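Local coordinates for protein diaminopimelate decarboxylase (Aquifex aeolicus, PDB 2P3E) that probably catalyses the pyridoxal phosphate-dependent decarboxylation of meso-diaminopimelate to L-lysine, the last step of lysine biosynthesis by the diaminopimelate pathway, at residues K53-A58 and Q259-L264; K237-G242 and A274-E279. One frame throughout, in Å; residues are numbered along the deposited sequence.

Interaction 1. Residues K53-A58 and Q259-L264; sequences KAFPDA and QDLADL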
loop_
_atom_site.group_PDB
_atom_site.type_symbol
_atom_site.label_atom_id
_atom_site.label_comp_id
_atom_site.label_asym_id
_atom_site.label_seq_id
_atom_site.Cartn_x
_atom_site.Cartn_y
_atom_site.Cartn_z
ATOM N N LYS B 53 11.044 -27.792 17.225
ATOM C CA LYS B 53 10.877 -28.651 18.384
ATOM C C LYS B 53 9.520 -29.371 18.328
ATOM O O LYS B 53 9.450 -30.585 18.541
ATOM C CB LYS B 53 11.022 -27.840 19.674
ATOM C CG LYS B 53 10.774 -28.618 20.941
ATOM C CD LYS B 53 11.048 -27.764 22.181
ATOM C CE LYS B 53 10.593 -28.465 23.461
ATOM N NZ LYS B 53 11.102 -27.705 24.643
ATOM N N ALA B 54 8.460 -28.628 18.012
ATOM C CA ALA B 54 7.113 -29.211 17.866
ATOM C C ALA B 54 6.969 -30.213 16.723
ATOM O O ALA B 54 6.252 -31.200 16.869
ATOM C CB ALA B 54 6.039 -28.106 17.762
ATOM N N PHE B 55 7.638 -29.952 15.596
ATOM C CA PHE B 55 7.608 -30.797 14.388
ATOM C C PHE B 55 9.040 -31.125 13.926
ATOM O O PHE B 55 9.505 -30.622 12.889
ATOM C CB PHE B 55 6.842 -30.115 13.237
ATOM C CG PHE B 55 5.384 -29.850 13.524
ATOM C CD1 PHE B 55 4.404 -30.757 13.129
ATOM C CD2 PHE B 55 4.988 -28.689 14.178
ATOM C CE1 PHE B 55 3.059 -30.505 13.392
ATOM C CE2 PHE B 55 3.630 -28.430 14.438
ATOM C CZ PHE B 55 2.673 -29.337 14.038
ATOM N N PRO B 56 9.757 -31.978 14.695
ATOM C CA PRO B 56 11.176 -32.243 14.422
ATOM C C PRO B 56 11.511 -32.901 13.086
ATOM O O PRO B 56 12.654 -32.830 12.648
ATOM C CB PRO B 56 11.598 -33.134 15.613
ATOM C CG PRO B 56 10.345 -33.830 16.025
ATOM C CD PRO B 56 9.283 -32.731 15.876
ATOM N N ASP B 57 10.535 -33.529 12.433
ATOM C CA ASP B 57 10.785 -34.203 11.164
ATOM C C ASP B 57 10.230 -33.404 9.975
ATOM O O ASP B 57 10.383 -33.812 8.819
ATOM C CB ASP B 57 10.176 -35.618 11.206
ATOM C CG ASP B 57 10.671 -36.432 12.410
ATOM O OD1 ASP B 57 11.892 -36.441 12.663
ATOM O OD2 ASP B 57 9.838 -37.050 13.109
ATOM N N ALA B 58 9.626 -32.250 10.264
ATOM C CA ALA B 58 9.004 -31.407 9.230
ATOM C C ALA B 58 9.956 -30.383 8.605
ATOM O O ALA B 58 10.877 -29.901 9.254
ATOM C CB ALA B 58 7.777 -30.672 9.797
ATOM N N GLN B 259 3.479 -26.271 19.473
ATOM C CA GLN B 259 3.243 -27.535 20.190
ATOM C C GLN B 259 1.763 -27.904 20.317
ATOM O O GLN B 259 1.429 -29.105 20.310
ATOM C CB GLN B 259 3.912 -27.553 21.580
ATOM C CG GLN B 259 3.953 -28.970 22.195
ATOM C CD GLN B 259 4.713 -29.974 21.326
ATOM O OE1 GLN B 259 5.878 -29.759 20.959
ATOM N NE2 GLN B 259 4.061 -31.078 20.999
ATOM N N ASP B 260 0.888 -26.904 20.451
ATOM C CA ASP B 260 -0.564 -27.158 20.448
ATOM C C ASP B 260 -1.059 -27.756 19.125
ATOM O O ASP B 260 -1.938 -28.631 19.125
ATOM C CB ASP B 260 -1.379 -25.898 20.776
ATOM C CG ASP B 260 -0.979 -25.275 22.091
ATOM O OD1 ASP B 260 -0.755 -26.040 23.047
ATOM O OD2 ASP B 260 -0.878 -24.024 22.166
ATOM N N LEU B 261 -0.511 -27.269 18.008
ATOM C CA LEU B 261 -0.851 -27.809 16.692
ATOM C C LEU B 261 -0.309 -29.216 16.539
ATOM O O LEU B 261 -1.007 -30.090 16.029
ATOM C CB LEU B 261 -0.335 -26.907 15.566
ATOM C CG LEU B 261 -0.711 -27.325 14.139
ATOM C CD1 LEU B 261 -2.222 -27.223 13.871
ATOM C CD2 LEU B 261 0.104 -26.517 13.096
ATOM N N ALA B 262 0.922 -29.444 17.004
ATOM C CA ALA B 262 1.517 -30.774 16.925
ATOM C C ALA B 262 0.686 -31.794 17.717
ATOM O O ALA B 262 0.472 -32.911 17.246
ATOM C CB ALA B 262 2.971 -30.757 17.410
ATOM N N ASP B 263 0.220 -31.388 18.900
ATOM C CA ASP B 263 -0.641 -32.222 19.757
ATOM C C ASP B 263 -1.970 -32.545 19.078
ATOM O O ASP B 263 -2.436 -33.702 19.080
ATOM C CB ASP B 263 -0.925 -31.522 21.097
ATOM C CG ASP B 263 0.327 -31.386 21.996
ATOM O OD1 ASP B 263 1.354 -32.049 21.757
ATOM O OD2 ASP B 263 0.282 -30.579 22.948
ATOM N N LEU B 264 -2.584 -31.523 18.493
ATOM C CA LEU B 264 -3.838 -31.705 17.795
ATOM C C LEU B 264 -3.706 -32.696 16.630
ATOM O O LEU B 264 -4.639 -33.460 16.367
ATOM C CB LEU B 264 -4.370 -30.367 17.281
ATOM C CG LEU B 264 -5.743 -30.397 16.580
ATOM C CD1 LEU B 264 -6.889 -30.724 17.569
ATOM C CD2 LEU B 264 -6.004 -29.093 15.827
HETATM O O HOH W 1 5.710 -32.863 18.966
#
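On the outer layer of the TIM barrel that forms the cofactor-binding domain, A54 and F55, at the C-terminal end of helix 41-54, meet Q259 and A262 of helix 258-269. F55 is the first residue to leave the helix, and its CG stands anti to its own carbonyl carbon (chi1 -63°), from where the ring reaches across to the other helix. There CB of A262 lies over one face, offset toward the rim, in a CH-pi contact 4.0 Å from the F55 ring centroid. At the tip of the ring, F55 CZ comes within 3.4 Å of A262 CA and also touches CD2 of L261 at 3.9 Å. Beside this apolar patch, A54 CB packs 4.1 Å from A262 CB.

The polar link is indirect. A water donates to A54 O at 2.7 Å and accepts from Q259 NE2. Q259 NE2 also donates to D263 OD1 at 3.0 Å, an acceptor met from above the carboxylate plane; this second bond would limit rotation of the amide. Q259 OE1 rests 3.4 Å from A54 CA. Through A54, F55 and A262 the end of helix 41-54 thus packs on helix 258-269, its neighbour in the peripheral layer of the alpha/beta (TIM) barrel.

Interaction 2. Residues K237-G242 and A274-E279; sequences KYLDIG and AKIILE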
loop_
_atom_site.group_PDB
_atom_site.type_symbol
_atom_site.label_atom_id
_atom_site.label_comp_id
_atom_site.label_asym_id
_atom_site.label_seq_id
_atom_site.Cartn_x
_atom_site.Cartn_y
_atom_site.Cartn_z
ATOM N N LYS B 237 5.104 -37.726 -1.719
ATOM C CA LYS B 237 6.251 -37.575 -0.830
ATOM C C LYS B 237 6.045 -36.489 0.231
ATOM O O LYS B 237 6.600 -36.593 1.327
ATOM C CB LYS B 237 7.510 -37.262 -1.646
ATOM C CG LYS B 237 7.894 -38.325 -2.659
ATOM C CD LYS B 237 9.009 -37.786 -3.573
ATOM C CE LYS B 237 9.390 -38.784 -4.673
ATOM N NZ LYS B 237 9.952 -40.047 -4.113
ATOM N N TYR B 238 5.238 -35.464 -0.098
ATOM C CA TYR B 238 5.059 -34.273 0.769
ATOM C C TYR B 238 3.598 -33.918 1.039
ATOM O O TYR B 238 2.761 -33.950 0.147
ATOM C CB TYR B 238 5.763 -33.031 0.187
ATOM C CG TYR B 238 7.184 -33.323 -0.215
ATOM C CD1 TYR B 238 8.204 -33.411 0.744
ATOM C CD2 TYR B 238 7.505 -33.535 -1.541
ATOM C CE1 TYR B 238 9.526 -33.711 0.372
ATOM C CE2 TYR B 238 8.811 -33.824 -1.925
ATOM C CZ TYR B 238 9.803 -33.927 -0.963
ATOM O OH TYR B 238 11.087 -34.231 -1.376
ATOM N N LEU B 239 3.324 -33.582 2.286
ATOM C CA LEU B 239 2.042 -33.027 2.682
ATOM C C LEU B 239 2.327 -31.674 3.295
ATOM O O LEU B 239 2.839 -31.573 4.412
ATOM C CB LEU B 239 1.330 -33.922 3.691
ATOM C CG LEU B 239 0.930 -35.318 3.200
ATOM C CD1 LEU B 239 0.215 -36.067 4.326
ATOM C CD2 LEU B 239 0.068 -35.259 1.929
ATOM N N ASP B 240 2.023 -30.642 2.523
ATOM C CA ASP B 240 2.242 -29.266 2.926
ATOM C C ASP B 240 0.918 -28.742 3.509
ATOM O O ASP B 240 -0.032 -28.480 2.773
ATOM C CB ASP B 240 2.704 -28.453 1.695
ATOM C CG ASP B 240 3.061 -27.016 2.028
ATOM O OD1 ASP B 240 2.607 -26.490 3.065
ATOM O OD2 ASP B 240 3.791 -26.408 1.216
ATOM N N ILE B 241 0.874 -28.583 4.831
ATOM C CA ILE B 241 -0.377 -28.262 5.500
ATOM C C ILE B 241 -0.527 -26.763 5.789
ATOM O O ILE B 241 -1.437 -26.349 6.498
ATOM C CB ILE B 241 -0.616 -29.150 6.742
ATOM C CG1 ILE B 241 0.525 -29.007 7.755
ATOM C CG2 ILE B 241 -0.718 -30.615 6.313
ATOM C CD1 ILE B 241 0.212 -29.630 9.137
ATOM N N GLY B 242 0.365 -25.961 5.224
ATOM C CA GLY B 242 0.177 -24.512 5.201
ATOM C C GLY B 242 0.629 -23.794 6.449
ATOM O O GLY B 242 1.314 -24.369 7.323
ATOM N N ALA B 274 4.471 -39.545 4.432
ATOM C CA ALA B 274 4.943 -38.324 3.781
ATOM C C ALA B 274 5.684 -37.374 4.724
ATOM O O ALA B 274 5.428 -37.356 5.929
ATOM C CB ALA B 274 3.781 -37.615 3.105
ATOM N N LYS B 275 6.632 -36.612 4.177
ATOM C CA LYS B 275 7.271 -35.530 4.932
ATOM C C LYS B 275 6.303 -34.358 4.994
ATOM O O LYS B 275 5.711 -33.980 3.972
ATOM C CB LYS B 275 8.590 -35.101 4.284
ATOM C CG LYS B 275 9.409 -34.073 5.116
ATOM C CD LYS B 275 10.864 -34.103 4.722
ATOM C CE LYS B 275 11.668 -33.025 5.430
ATOM N NZ LYS B 275 12.097 -33.490 6.794
ATOM N N ILE B 276 6.156 -33.795 6.194
ATOM C CA ILE B 276 5.204 -32.722 6.449
ATOM C C ILE B 276 5.924 -31.396 6.201
ATOM O O ILE B 276 7.102 -31.258 6.521
ATOM C CB ILE B 276 4.646 -32.785 7.891
ATOM C CG1 ILE B 276 4.073 -34.193 8.214
ATOM C CG2 ILE B 276 3.607 -31.645 8.146
ATOM C CD1 ILE B 276 3.042 -34.734 7.191
ATOM N N ILE B 277 5.221 -30.458 5.577
ATOM C CA ILE B 277 5.740 -29.110 5.358
ATOM C C ILE B 277 4.766 -28.137 6.022
ATOM O O ILE B 277 3.555 -28.274 5.868
ATOM C CB ILE B 277 5.887 -28.780 3.856
ATOM C CG1 ILE B 277 6.791 -29.813 3.155
ATOM C CG2 ILE B 277 6.463 -27.335 3.662
ATOM C CD1 ILE B 277 6.959 -29.598 1.634
ATOM N N LEU B 278 5.308 -27.195 6.797
ATOM C CA LEU B 278 4.528 -26.094 7.373
ATOM C C LEU B 278 5.043 -24.780 6.800
ATOM O O LEU B 278 6.231 -24.670 6.483
ATOM C CB LEU B 278 4.654 -26.049 8.902
ATOM C CG LEU B 278 4.170 -27.225 9.763
ATOM C CD1 LEU B 278 4.236 -26.819 11.228
ATOM C CD2 LEU B 278 2.773 -27.517 9.435
ATOM N N GLU B 279 4.162 -23.784 6.700
ATOM C CA GLU B 279 4.500 -22.490 6.088
ATOM C C GLU B 279 4.229 -21.258 6.981
ATOM O O GLU B 279 3.520 -20.343 6.561
ATOM C CB GLU B 279 3.742 -22.336 4.768
ATOM C CG GLU B 279 3.942 -23.510 3.808
ATOM C CD GLU B 279 3.057 -23.428 2.582
ATOM O OE1 GLU B 279 1.890 -22.976 2.694
ATOM O OE2 GLU B 279 3.525 -23.842 1.509
#
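D240 and E279 bring their side chains together at about a right angle, the carboxylate planes 84° apart, with D240 OD2 and E279 OE2 only 2.6 Å from each other. E279, expected by similarity to bind pyridoxal phosphate, accepts from H202 NE2 through OE1. D240 OD1 accepts from G242 N at 3.2 Å in an Asx turn. An alanine in place of D240 would probably leave G242 N without its side-chain acceptor and E279 OE2 without its close neighbour, with OE1 still held by H202.

Behind the acids lies a parallel ladder. L239 takes part twice, its N donating to K275 O and its O accepting from I277 N, both at 2.9 Å; I241 N then bonds to I277 O. Beyond the bridged pairs, E279 N donates to G242 O at 3.0 Å. On the D240 face, I277 CD1 packs on Y238 CB at 3.9 Å; on the other, L239 CG meets A274 CB at 3.7 Å.

These neighbouring strands of the TIM barrel are joined through helix 258-269 in a beta-alpha-beta crossover. Strand 196-202 flanks strand 238-240, strand 126-129 packs against Y238, D240 and I277, and helix 214-231 covers L239 and A274.

Overall arrangement
The two interactions illustrate how a TIM barrel joins its layers: interaction 2 pairs inner strands, interaction 1 packs the end of one outer helix and the turn after it against another, and their centres lie about 12 Å apart. Along the chain the segments alternate, 53-58, 237-242, 259-264, 274-279. The last three lie on one beta-alpha-beta unit, strand 238-240, helix 258-269 and strand 275-278, while 53-58 leads from helix 41-54 into strand 59-63, which pairs with the far side of strand 275-278. The contacts touch directly: K275 NZ probably bonds to D57 O at 2.7 Å, and F55 CD2 packs on L278 CD1. Packing thus runs from the outer helices to the strand leading into the predicted cofactor site at E279-R282.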